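Local coordinates for epidermin decarboxylase (Staphylococcus epidermidis, PDB 1G63), which catalyses the FMN-dependent oxidative decarboxylation of the C-terminal cysteine of the precursor of the lantibiotic epidermin, forming a carbon-carbon double bond, at residues V32-S37 / L51-L56; L78-S83 / F111-M116; T86-A91 / P124-N129. All coordinates share one frame; numbering follows the deposited sequence.

Contact 1 of 3, residues V32-S37 / L51-L56. With FMN (flavin mononucleotide), chain N.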
loop_
_atom_site.group_PDB
_atom_site.type_symbol
_atom_site.label_atom_id
_atom_site.label_comp_id
_atom_site.label_asym_id
_atom_site.label_seq_id
_atom_site.Cartn_x
_atom_site.Cartn_y
_atom_site.Cartn_z
ATOM N N VAL B 32 21.967 -17.610 25.283
ATOM C CA VAL B 32 22.671 -17.013 24.163
ATOM C C VAL B 32 21.577 -16.350 23.339
ATOM O O VAL B 32 20.768 -17.012 22.690
ATOM C CB VAL B 32 23.442 -18.055 23.338
ATOM C CG1 VAL B 32 22.572 -19.242 23.081
ATOM C CG2 VAL B 32 23.909 -17.437 22.024
ATOM N N ASN B 33 21.537 -15.026 23.419
ATOM C CA ASN B 33 20.544 -14.229 22.719
ATOM C C ASN B 33 21.196 -13.517 21.539
ATOM O O ASN B 33 22.423 -13.459 21.438
ATOM C CB ASN B 33 19.925 -13.232 23.694
ATOM C CG ASN B 33 19.334 -13.912 24.921
ATOM O OD1 ASN B 33 19.554 -13.481 26.045
ATOM N ND2 ASN B 33 18.579 -14.972 24.704
ATOM N N ILE B 34 20.385 -12.966 20.645
ATOM C CA ILE B 34 20.952 -12.311 19.482
ATOM C C ILE B 34 20.264 -11.002 19.078
ATOM O O ILE B 34 19.071 -10.800 19.312
ATOM C CB ILE B 34 20.981 -13.314 18.308
ATOM C CG1 ILE B 34 21.849 -12.774 17.173
ATOM C CG2 ILE B 34 19.569 -13.630 17.873
ATOM C CD1 ILE B 34 22.370 -13.850 16.248
ATOM N N LEU B 35 21.047 -10.113 18.480
ATOM C CA LEU B 35 20.582 -8.802 18.041
ATOM C C LEU B 35 21.273 -8.523 16.697
ATOM O O LEU B 35 22.487 -8.655 16.589
ATOM C CB LEU B 35 20.992 -7.755 19.090
ATOM C CG LEU B 35 20.400 -6.344 19.069
ATOM C CD1 LEU B 35 21.024 -5.522 20.195
ATOM C CD2 LEU B 35 20.668 -5.687 17.734
ATOM N N PHE B 36 20.508 -8.147 15.677
ATOM C CA PHE B 36 21.082 -7.887 14.352
ATOM C C PHE B 36 21.117 -6.419 13.949
ATOM O O PHE B 36 20.358 -5.593 14.455
ATOM C CB PHE B 36 20.305 -8.642 13.263
ATOM C CG PHE B 36 20.412 -10.144 13.350
ATOM C CD1 PHE B 36 19.540 -10.872 14.151
ATOM C CD2 PHE B 36 21.383 -10.831 12.616
ATOM C CE1 PHE B 36 19.624 -12.274 14.223
ATOM C CE2 PHE B 36 21.475 -12.224 12.679
ATOM C CZ PHE B 36 20.595 -12.949 13.483
ATOM N N SER B 37 22.014 -6.100 13.024
ATOM C CA SER B 37 22.107 -4.747 12.505
ATOM C C SER B 37 21.070 -4.699 11.374
ATOM O O SER B 37 20.791 -5.708 10.732
ATOM C CB SER B 37 23.503 -4.480 11.944
ATOM O OG SER B 37 23.716 -5.158 10.719
ATOM N N LEU B 51 14.487 -19.913 16.631
ATOM C CA LEU B 51 14.466 -21.357 16.831
ATOM C C LEU B 51 15.719 -21.901 17.514
ATOM O O LEU B 51 15.726 -23.030 17.992
ATOM C CB LEU B 51 14.272 -22.062 15.485
ATOM C CG LEU B 51 12.979 -21.699 14.754
ATOM C CD1 LEU B 51 13.024 -22.250 13.346
ATOM C CD2 LEU B 51 11.779 -22.236 15.515
ATOM N N PHE B 52 16.778 -21.102 17.561
ATOM C CA PHE B 52 18.017 -21.540 18.186
ATOM C C PHE B 52 18.385 -20.702 19.397
ATOM O O PHE B 52 18.955 -21.211 20.349
ATOM C CB PHE B 52 19.170 -21.498 17.182
ATOM C CG PHE B 52 18.885 -22.208 15.893
ATOM C CD1 PHE B 52 18.177 -21.574 14.874
ATOM C CD2 PHE B 52 19.310 -23.513 15.700
ATOM C CE1 PHE B 52 17.896 -22.234 13.677
ATOM C CE2 PHE B 52 19.032 -24.186 14.506
ATOM C CZ PHE B 52 18.323 -23.542 13.495
ATOM N N CYS B 53 18.055 -19.418 19.353
ATOM C CA CYS B 53 18.355 -18.500 20.445
ATOM C C CYS B 53 17.278 -18.461 21.516
ATOM O O CYS B 53 16.116 -18.779 21.262
ATOM C CB CYS B 53 18.563 -17.078 19.904
ATOM S SG CYS B 53 20.168 -16.835 19.092
ATOM N N ASP B 54 17.678 -18.065 22.717
ATOM C CA ASP B 54 16.745 -17.951 23.823
ATOM C C ASP B 54 15.870 -16.723 23.584
ATOM O O ASP B 54 14.666 -16.750 23.830
ATOM C CB ASP B 54 17.514 -17.819 25.140
ATOM C CG ASP B 54 18.251 -19.094 25.512
ATOM O OD1 ASP B 54 17.602 -20.037 26.008
ATOM O OD2 ASP B 54 19.477 -19.160 25.298
ATOM N N ASN B 55 16.483 -15.650 23.096
ATOM C CA ASN B 55 15.756 -14.422 22.811
ATOM C C ASN B 55 16.347 -13.662 21.632
ATOM O O ASN B 55 17.565 -13.613 21.453
ATOM C CB ASN B 55 15.753 -13.481 24.016
ATOM C CG ASN B 55 15.201 -14.120 25.256
ATOM O OD1 ASN B 55 15.921 -14.792 25.989
ATOM N ND2 ASN B 55 13.913 -13.922 25.502
ATOM N N LEU B 56 15.466 -13.067 20.835
ATOM C CA LEU B 56 15.868 -12.269 19.688
ATOM C C LEU B 56 15.393 -10.838 19.927
ATOM O O LEU B 56 14.201 -10.605 20.118
ATOM C CB LEU B 56 15.226 -12.801 18.404
ATOM C CG LEU B 56 15.268 -11.864 17.184
ATOM C CD1 LEU B 56 16.697 -11.598 16.750
ATOM C CD2 LEU B 56 14.483 -12.490 16.054
HETATM N N1 FMN N . 31.356 -5.851 5.231
HETATM C C2 FMN N . 32.240 -6.377 6.136
HETATM O O2 FMN N . 32.786 -5.734 6.986
HETATM N N3 FMN N . 32.542 -7.778 6.071
HETATM C C4 FMN N . 32.024 -8.648 5.173
HETATM O O4 FMN N . 32.374 -9.838 5.181
HETATM C C4A FMN N . 31.100 -8.079 4.184
HETATM N N5 FMN N . 30.500 -8.854 3.289
HETATM C C5A FMN N . 29.515 -8.334 2.497
HETATM C C6 FMN N . 28.776 -9.205 1.584
HETATM C C7 FMN N . 27.878 -8.732 0.670
HETATM C C7M FMN N . 27.114 -9.683 -0.264
HETATM C C8 FMN N . 27.448 -7.322 0.757
HETATM C C8M FMN N . 26.359 -6.776 -0.135
HETATM C C9 FMN N . 28.160 -6.475 1.600
HETATM C C9A FMN N . 29.174 -6.918 2.471
HETATM N N10 FMN N . 29.917 -6.092 3.371
HETATM C C10 FMN N . 30.796 -6.627 4.304
HETATM C "C1'" FMN N . 29.625 -4.652 3.437
HETATM C "C2'" FMN N . 28.621 -4.383 4.585
HETATM O "O2'" FMN N . 27.389 -5.099 4.478
HETATM C "C3'" FMN N . 28.307 -2.891 4.665
HETATM O "O3'" FMN N . 29.534 -2.155 4.981
HETATM C "C4'" FMN N . 27.232 -2.495 5.667
HETATM O "O4'" FMN N . 26.878 -1.096 5.526
HETATM C "C5'" FMN N . 27.583 -2.784 7.118
HETATM O "O5'" FMN N . 26.461 -2.492 7.977
HETATM P P FMN N . 26.369 -2.980 9.485
HETATM O O1P FMN N . 27.582 -2.461 10.190
HETATM O O2P FMN N . 26.258 -4.457 9.479
HETATM O O3P FMN N . 25.047 -2.320 10.018
#
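Asp54 grips Val32 at the start of strand 32-36 through both its carboxylate and its backbone. From CB outward, the side chain first passes the amide of Asn33, whose OD1 is hydrogen-bonded to His74 NE2, with Asp54 CB 3.1 Å from Asn33 ND2. CG stands anti to the carbonyl carbon (chi1 -68°), which swings the carboxylate across to the strand. There OD2 accepts the N-H of Val32, Val32 N to Asp54 OD2 being 2.9 Å, on its anti side and somewhat out of the carboxylate plane. OD1 is left to form a salt bridge with Lys26, so a short, two-oxygen acid suits this position. The backbone completes the grip with a longer bond of 3.3 Å from Asp54 N to Val32 O. Further on, Ile34 N donates to Asn55 O at 3.0 Å, and Ile34 pairs with Leu56 as parallel neighbours.

Beside these polar bonds the contact is apolar. Ile34 CG2 touches Cys53 SG at 3.5 Å and Leu56 CD1 at 3.7 Å. That branch fills the place between Cys53 and Leu56, while Ile18 and Ile22 of helix 18-25 also pack on Ile34. The same Leu56 methyl meets the edge of the Phe36 ring, 3.9 Å from Phe36 CD1. At the strand's C-terminal end Ser37 OG donates to FMN O2P, a phosphate site at the C-terminal edge of a parallel sheet, as expected of a Rossmann-like fold.

Contact 2 of 3, residues L78-S83 / F111-M116. With FMN (flavin mononucleotide), chain N.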
loop_
_atom_site.group_PDB
_atom_site.type_symbol
_atom_site.label_atom_id
_atom_site.label_comp_id
_atom_site.label_asym_id
_atom_site.label_seq_id
_atom_site.Cartn_x
_atom_site.Cartn_y
_atom_site.Cartn_z
ATOM N N LEU B 78 29.227 -10.182 22.339
ATOM C CA LEU B 78 30.090 -10.432 21.199
ATOM C C LEU B 78 29.520 -9.796 19.945
ATOM O O LEU B 78 28.313 -9.828 19.713
ATOM C CB LEU B 78 30.219 -11.939 20.932
ATOM C CG LEU B 78 30.965 -12.883 21.877
ATOM C CD1 LEU B 78 30.447 -12.756 23.304
ATOM C CD2 LEU B 78 30.797 -14.295 21.364
ATOM N N VAL B 79 30.382 -9.200 19.139
ATOM C CA VAL B 79 29.933 -8.651 17.881
ATOM C C VAL B 79 30.551 -9.660 16.911
ATOM O O VAL B 79 31.749 -9.637 16.619
ATOM C CB VAL B 79 30.437 -7.210 17.666
ATOM C CG1 VAL B 79 31.909 -7.148 17.877
ATOM C CG2 VAL B 79 30.065 -6.731 16.265
ATOM N N LEU B 80 29.705 -10.576 16.453
ATOM C CA LEU B 80 30.117 -11.671 15.595
ATOM C C LEU B 80 29.046 -12.000 14.551
ATOM O O LEU B 80 27.931 -12.361 14.903
ATOM C CB LEU B 80 30.371 -12.898 16.485
ATOM C CG LEU B 80 30.634 -14.285 15.908
ATOM C CD1 LEU B 80 32.001 -14.339 15.259
ATOM C CD2 LEU B 80 30.545 -15.305 17.031
ATOM N N PRO B 81 29.357 -11.827 13.253
ATOM C CA PRO B 81 30.638 -11.338 12.725
ATOM C C PRO B 81 30.638 -9.827 12.902
ATOM O O PRO B 81 29.570 -9.215 12.985
ATOM C CB PRO B 81 30.590 -11.706 11.240
ATOM C CG PRO B 81 29.399 -12.618 11.105
ATOM C CD PRO B 81 28.444 -12.161 12.152
ATOM N N ALA B 82 31.823 -9.233 12.958
ATOM C CA ALA B 82 31.935 -7.792 13.116
ATOM C C ALA B 82 32.413 -7.162 11.811
ATOM O O ALA B 82 33.512 -7.454 11.331
ATOM C CB ALA B 82 32.895 -7.467 14.239
ATOM N N SER B 83 31.579 -6.299 11.243
ATOM C CA SER B 83 31.897 -5.611 9.991
ATOM C C SER B 83 32.819 -4.423 10.241
ATOM O O SER B 83 32.887 -3.899 11.355
ATOM C CB SER B 83 30.612 -5.106 9.334
ATOM O OG SER B 83 29.953 -4.171 10.183
ATOM N N PHE B 111 33.328 -7.942 23.088
ATOM C CA PHE B 111 34.317 -8.776 22.402
ATOM C C PHE B 111 34.041 -8.713 20.892
ATOM O O PHE B 111 32.990 -9.148 20.418
ATOM C CB PHE B 111 34.233 -10.230 22.874
ATOM C CG PHE B 111 34.508 -10.414 24.345
ATOM C CD1 PHE B 111 33.523 -10.132 25.293
ATOM C CD2 PHE B 111 35.754 -10.860 24.781
ATOM C CE1 PHE B 111 33.770 -10.290 26.649
ATOM C CE2 PHE B 111 36.016 -11.022 26.142
ATOM C CZ PHE B 111 35.019 -10.736 27.079
ATOM N N ILE B 112 34.993 -8.176 20.141
ATOM C CA ILE B 112 34.836 -8.025 18.702
ATOM C C ILE B 112 35.574 -9.045 17.832
ATOM O O ILE B 112 36.777 -9.244 17.983
ATOM C CB ILE B 112 35.272 -6.607 18.279
ATOM C CG1 ILE B 112 34.421 -5.570 19.017
ATOM C CG2 ILE B 112 35.168 -6.454 16.767
ATOM C CD1 ILE B 112 34.822 -4.143 18.743
ATOM N N PHE B 113 34.845 -9.684 16.917
ATOM C CA PHE B 113 35.439 -10.661 15.998
ATOM C C PHE B 113 35.327 -10.153 14.557
ATOM O O PHE B 113 34.359 -10.431 13.855
ATOM C CB PHE B 113 34.748 -12.021 16.116
ATOM C CG PHE B 113 34.918 -12.668 17.450
ATOM C CD1 PHE B 113 34.041 -12.380 18.498
ATOM C CD2 PHE B 113 35.970 -13.550 17.677
ATOM C CE1 PHE B 113 34.214 -12.967 19.752
ATOM C CE2 PHE B 113 36.150 -14.139 18.924
ATOM C CZ PHE B 113 35.271 -13.848 19.964
ATOM N N PRO B 114 36.330 -9.400 14.101
ATOM C CA PRO B 114 36.333 -8.849 12.744
ATOM C C PRO B 114 36.206 -9.888 11.638
ATOM O O PRO B 114 36.783 -10.974 11.723
ATOM C CB PRO B 114 37.677 -8.122 12.667
ATOM C CG PRO B 114 37.950 -7.741 14.087
ATOM C CD PRO B 114 37.532 -8.979 14.841
ATOM N N ASN B 115 35.435 -9.548 10.608
ATOM C CA ASN B 115 35.276 -10.408 9.442
ATOM C C ASN B 115 35.016 -9.542 8.220
ATOM O O ASN B 115 34.023 -8.815 8.157
ATOM C CB ASN B 115 34.136 -11.404 9.603
ATOM C CG ASN B 115 34.054 -12.373 8.429
ATOM O OD1 ASN B 115 33.152 -12.288 7.598
ATOM N ND2 ASN B 115 35.020 -13.291 8.346
ATOM N N MET B 116 35.918 -9.629 7.251
ATOM C CA MET B 116 35.818 -8.842 6.039
ATOM C C MET B 116 36.893 -9.325 5.081
ATOM O O MET B 116 37.778 -10.084 5.468
ATOM C CB MET B 116 36.069 -7.370 6.362
ATOM C CG MET B 116 37.449 -7.124 6.974
ATOM S SD MET B 116 37.705 -5.468 7.644
ATOM C CE MET B 116 36.943 -5.645 9.279
HETATM N N1 FMN N . 31.356 -5.851 5.231
HETATM C C2 FMN N . 32.240 -6.377 6.136
HETATM O O2 FMN N . 32.786 -5.734 6.986
HETATM N N3 FMN N . 32.542 -7.778 6.071
HETATM C C4 FMN N . 32.024 -8.648 5.173
HETATM O O4 FMN N . 32.374 -9.838 5.181
HETATM C C4A FMN N . 31.100 -8.079 4.184
HETATM N N5 FMN N . 30.500 -8.854 3.289
HETATM C C5A FMN N . 29.515 -8.334 2.497
HETATM C C6 FMN N . 28.776 -9.205 1.584
HETATM C C7 FMN N . 27.878 -8.732 0.670
HETATM C C7M FMN N . 27.114 -9.683 -0.264
HETATM C C8 FMN N . 27.448 -7.322 0.757
HETATM C C8M FMN N . 26.359 -6.776 -0.135
HETATM C C9 FMN N . 28.160 -6.475 1.600
HETATM C C9A FMN N . 29.174 -6.918 2.471
HETATM N N10 FMN N . 29.917 -6.092 3.371
HETATM C C10 FMN N . 30.796 -6.627 4.304
HETATM C "C1'" FMN N . 29.625 -4.652 3.437
HETATM C "C2'" FMN N . 28.621 -4.383 4.585
HETATM O "O2'" FMN N . 27.389 -5.099 4.478
HETATM C "C3'" FMN N . 28.307 -2.891 4.665
HETATM O "O3'" FMN N . 29.534 -2.155 4.981
HETATM C "C4'" FMN N . 27.232 -2.495 5.667
HETATM O "O4'" FMN N . 26.878 -1.096 5.526
HETATM C "C5'" FMN N . 27.583 -2.784 7.118
HETATM O "O5'" FMN N . 26.461 -2.492 7.977
HETATM P P FMN N . 26.369 -2.980 9.485
HETATM O O1P FMN N . 27.582 -2.461 10.190
HETATM O O2P FMN N . 26.258 -4.457 9.479
HETATM O O3P FMN N . 25.047 -2.320 10.018
#
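Strands 76-82 and 110-114 run parallel, Leu78 beside Phe111 and Val79 beside Ile112. Val79 bonds to the residues on either side of Ile112: Val79 N gives to Phe111 O at 2.9 Å, and Val79 O receives Phe113 N at 3.1 Å. The regular ladder then breaks at a beta bulge around Leu80 and Pro81, the latter preceded by a cis peptide bond, and the register shifts by one. Pairing resumes with Ala82 N to Phe113 O at 2.9 Å, the donor well above the carbonyl plane (40° out of it), and Asn115 N to Ala82 O at 2.9 Å.

Among the side chains, Phe113 is central. Leu78 CG meets its ring at the edge, 3.9 Å from Phe113 CE1, while Leu80 CD1 rests 3.7 Å from Phe113 CB. Ala82 CB, pointing at the neighbouring strand, touches Ile112 CG2 at 3.5 Å, a place where a small residue fits.

The bulged end leads into the flavin site. FMN N3 donates to Asn115 O at 2.8 Å in a nearly straight bond (168°), and Met116 CB lies alongside N3. Ser83 serves twice: its OG lies between the backbone N and the carbonyl carbon (chi1 61°), where it donates to FMN O1P and also accepts Thr86 N as N-cap of the next helix.

These are inner strands of the sheet, between strands 5-9 and 139-140. Phe111 and Phe113 pack on helix 165-172, whereas Ile112 faces Ile87 of helix 84-91 and Leu133 of helix 124-134.

Contact 3 of 3, residues T86-A91 / P124-N129. With FMN (flavin mononucleotide), chain N.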
loop_
_atom_site.group_PDB
_atom_site.type_symbol
_atom_site.label_atom_id
_atom_site.label_comp_id
_atom_site.label_asym_id
_atom_site.label_seq_id
_atom_site.Cartn_x
_atom_site.Cartn_y
_atom_site.Cartn_z
ATOM N N THR B 86 30.689 -1.384 11.537
ATOM C CA THR B 86 30.313 -1.358 12.937
ATOM C C THR B 86 31.523 -1.161 13.847
ATOM O O THR B 86 31.438 -0.461 14.857
ATOM C CB THR B 86 29.552 -2.641 13.332
ATOM O OG1 THR B 86 28.232 -2.583 12.777
ATOM C CG2 THR B 86 29.446 -2.774 14.840
ATOM N N ILE B 87 32.649 -1.767 13.487
ATOM C CA ILE B 87 33.859 -1.612 14.273
ATOM C C ILE B 87 34.202 -0.120 14.319
ATOM O O ILE B 87 34.424 0.442 15.384
ATOM C CB ILE B 87 35.035 -2.390 13.643
ATOM C CG1 ILE B 87 34.825 -3.894 13.814
ATOM C CG2 ILE B 87 36.358 -1.960 14.277
ATOM C CD1 ILE B 87 35.854 -4.749 13.068
ATOM N N ASN B 88 34.203 0.523 13.157
ATOM C CA ASN B 88 34.527 1.941 13.083
ATOM C C ASN B 88 33.499 2.838 13.780
ATOM O O ASN B 88 33.846 3.886 14.315
ATOM C CB ASN B 88 34.719 2.334 11.620
ATOM C CG ASN B 88 35.934 1.658 10.996
ATOM O OD1 ASN B 88 36.018 1.488 9.775
ATOM N ND2 ASN B 88 36.888 1.278 11.832
ATOM N N LYS B 89 32.234 2.434 13.773
ATOM C CA LYS B 89 31.206 3.212 14.459
ATOM C C LYS B 89 31.432 3.117 15.972
ATOM O O LYS B 89 31.405 4.114 16.680
ATOM C CB LYS B 89 29.811 2.672 14.134
ATOM C CG LYS B 89 29.235 3.115 12.801
ATOM C CD LYS B 89 27.834 2.556 12.652
ATOM C CE LYS B 89 27.076 3.196 11.504
ATOM N NZ LYS B 89 25.701 2.649 11.448
ATOM N N ILE B 90 31.646 1.902 16.463
ATOM C CA ILE B 90 31.869 1.708 17.886
ATOM C C ILE B 90 33.077 2.516 18.356
ATOM O O ILE B 90 33.024 3.177 19.387
ATOM C CB ILE B 90 32.094 0.226 18.213
ATOM C CG1 ILE B 90 30.841 -0.569 17.851
ATOM C CG2 ILE B 90 32.445 0.065 19.689
ATOM C CD1 ILE B 90 30.974 -2.067 18.032
ATOM N N ALA B 91 34.158 2.461 17.584
ATOM C CA ALA B 91 35.375 3.192 17.912
ATOM C C ALA B 91 35.121 4.701 18.030
ATOM O O ALA B 91 35.788 5.379 18.814
ATOM C CB ALA B 91 36.440 2.926 16.850
ATOM N N PRO B 124 43.638 2.058 6.567
ATOM C CA PRO B 124 44.314 2.852 7.600
ATOM C C PRO B 124 43.393 3.344 8.703
ATOM O O PRO B 124 43.735 3.298 9.881
ATOM C CB PRO B 124 44.908 4.025 6.811
ATOM C CG PRO B 124 45.028 3.497 5.423
ATOM C CD PRO B 124 43.765 2.711 5.254
ATOM N N PHE B 125 42.222 3.824 8.303
ATOM C CA PHE B 125 41.246 4.358 9.241
ATOM C C PHE B 125 40.651 3.258 10.104
ATOM O O PHE B 125 40.411 3.465 11.290
ATOM C CB PHE B 125 40.176 5.122 8.468
ATOM C CG PHE B 125 40.745 5.992 7.368
ATOM C CD1 PHE B 125 40.567 5.656 6.025
ATOM C CD2 PHE B 125 41.523 7.104 7.680
ATOM C CE1 PHE B 125 41.164 6.419 5.008
ATOM C CE2 PHE B 125 42.123 7.870 6.671
ATOM C CZ PHE B 125 41.944 7.525 5.332
ATOM N N LEU B 126 40.431 2.087 9.519
ATOM C CA LEU B 126 39.899 0.964 10.277
ATOM C C LEU B 126 40.936 0.579 11.331
ATOM O O LEU B 126 40.635 0.511 12.523
ATOM C CB LEU B 126 39.628 -0.241 9.363
ATOM C CG LEU B 126 39.425 -1.597 10.060
ATOM C CD1 LEU B 126 38.167 -1.584 10.901
ATOM C CD2 LEU B 126 39.344 -2.694 9.019
ATOM N N GLN B 127 42.166 0.349 10.879
ATOM C CA GLN B 127 43.249 -0.048 11.770
ATOM C C GLN B 127 43.483 0.937 12.898
ATOM O O GLN B 127 43.715 0.541 14.036
ATOM C CB GLN B 127 44.540 -0.267 10.974
ATOM C CG GLN B 127 44.526 -1.546 10.146
ATOM C CD GLN B 127 44.088 -2.748 10.972
ATOM O OE1 GLN B 127 44.534 -2.924 12.110
ATOM N NE2 GLN B 127 43.216 -3.582 10.406
ATOM N N LYS B 128 43.405 2.222 12.586
ATOM C CA LYS B 128 43.604 3.256 13.587
ATOM C C LYS B 128 42.517 3.133 14.653
ATOM O O LYS B 128 42.771 3.332 15.843
ATOM C CB LYS B 128 43.560 4.626 12.914
ATOM C CG LYS B 128 43.882 5.790 13.817
ATOM C CD LYS B 128 44.430 6.968 13.019
ATOM C CE LYS B 128 45.800 6.634 12.410
ATOM N NZ LYS B 128 46.432 7.801 11.713
ATOM N N ASN B 129 41.310 2.776 14.221
ATOM C CA ASN B 129 40.179 2.612 15.131
ATOM C C ASN B 129 40.320 1.341 15.968
ATOM O O ASN B 129 39.909 1.299 17.135
ATOM C CB ASN B 129 38.869 2.568 14.337
ATOM C CG ASN B 129 38.421 3.939 13.868
ATOM O OD1 ASN B 129 37.607 4.051 12.955
ATOM N ND2 ASN B 129 38.943 4.986 14.494
HETATM N N1 FMN N . 31.356 -5.851 5.231
HETATM C C2 FMN N . 32.240 -6.377 6.136
HETATM O O2 FMN N . 32.786 -5.734 6.986
HETATM N N3 FMN N . 32.542 -7.778 6.071
HETATM C C4 FMN N . 32.024 -8.648 5.173
HETATM O O4 FMN N . 32.374 -9.838 5.181
HETATM C C4A FMN N . 31.100 -8.079 4.184
HETATM N N5 FMN N . 30.500 -8.854 3.289
HETATM C C5A FMN N . 29.515 -8.334 2.497
HETATM C C6 FMN N . 28.776 -9.205 1.584
HETATM C C7 FMN N . 27.878 -8.732 0.670
HETATM C C7M FMN N . 27.114 -9.683 -0.264
HETATM C C8 FMN N . 27.448 -7.322 0.757
HETATM C C8M FMN N . 26.359 -6.776 -0.135
HETATM C C9 FMN N . 28.160 -6.475 1.600
HETATM C C9A FMN N . 29.174 -6.918 2.471
HETATM N N10 FMN N . 29.917 -6.092 3.371
HETATM C C10 FMN N . 30.796 -6.627 4.304
HETATM C "C1'" FMN N . 29.625 -4.652 3.437
HETATM C "C2'" FMN N . 28.621 -4.383 4.585
HETATM O "O2'" FMN N . 27.389 -5.099 4.478
HETATM C "C3'" FMN N . 28.307 -2.891 4.665
HETATM O "O3'" FMN N . 29.534 -2.155 4.981
HETATM C "C4'" FMN N . 27.232 -2.495 5.667
HETATM O "O4'" FMN N . 26.878 -1.096 5.526
HETATM C "C5'" FMN N . 27.583 -2.784 7.118
HETATM O "O5'" FMN N . 26.461 -2.492 7.977
HETATM P P FMN N . 26.369 -2.980 9.485
HETATM O O1P FMN N . 27.582 -2.461 10.190
HETATM O O2P FMN N . 26.258 -4.457 9.479
HETATM O O3P FMN N . 25.047 -2.320 10.018
#
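Helix 84-91, which starts at the FMN phosphate, packs through Ile87, Asn88 and Ala91 on Leu126 and Asn129 of helix 124-134. The two segments approach to 9.3 Å between axes, and their directions differ by 51°. Leu126 CD1 meets both Ile87 CG2 and the amide nitrogen of Asn88: Ile87 CG2 lies 3.8 Å from it, and Asn88 ND2 comes to 3.3 Å of it, the Asn88 side chain crossing that of Leu126 at about a right angle. Leu126 CG stands anti to the backbone N (chi1 164°), which carries this methyl toward the other helix.

In this Rossmann-like fold helix 84-91 belongs to the beta-alpha-beta crossover from strand 76-82 to strand 110-114. Toward its C-terminal end the helices come closer, the CA atoms of Ala91 and Asn129 being 5.6 Å apart. Ala91 has only a methyl, and its CB sits 3.5 Å from Asn129 CB; a small residue permits that approach. The side chains of Asn88 and Asn129 cross at about a right angle, with their amide planes 66° apart. At the phosphate end Thr86 OG1 lies 2.7 Å from FMN O1P. A neighbouring subunit packs on the same pair, its Ala91 against Phe125 and its Asn92 against Asn129.

Overall arrangement
From the N terminus, contact 1 closes first: a loop leaves strand 32-36 and returns beside it at 51-56, at the edge of the sheet that ends in strand 56-57. It is complete before the other two begin. Contacts 2 and 3 cross, their segments alternating as 78-83, 86-91, 111-116 and 124-129. Contact 2 joins two inner strands of the sheet; contact 3 joins two helices on one of its faces, with helix 84-91 following strand 76-82 directly. The two meet where Met116 SD touches Leu126 CD2 and Ile87 packs on Ile112 and Pro114. Contacts 1 and 3 lie on opposite sides of the chain's centre, yet all three reach the same FMN.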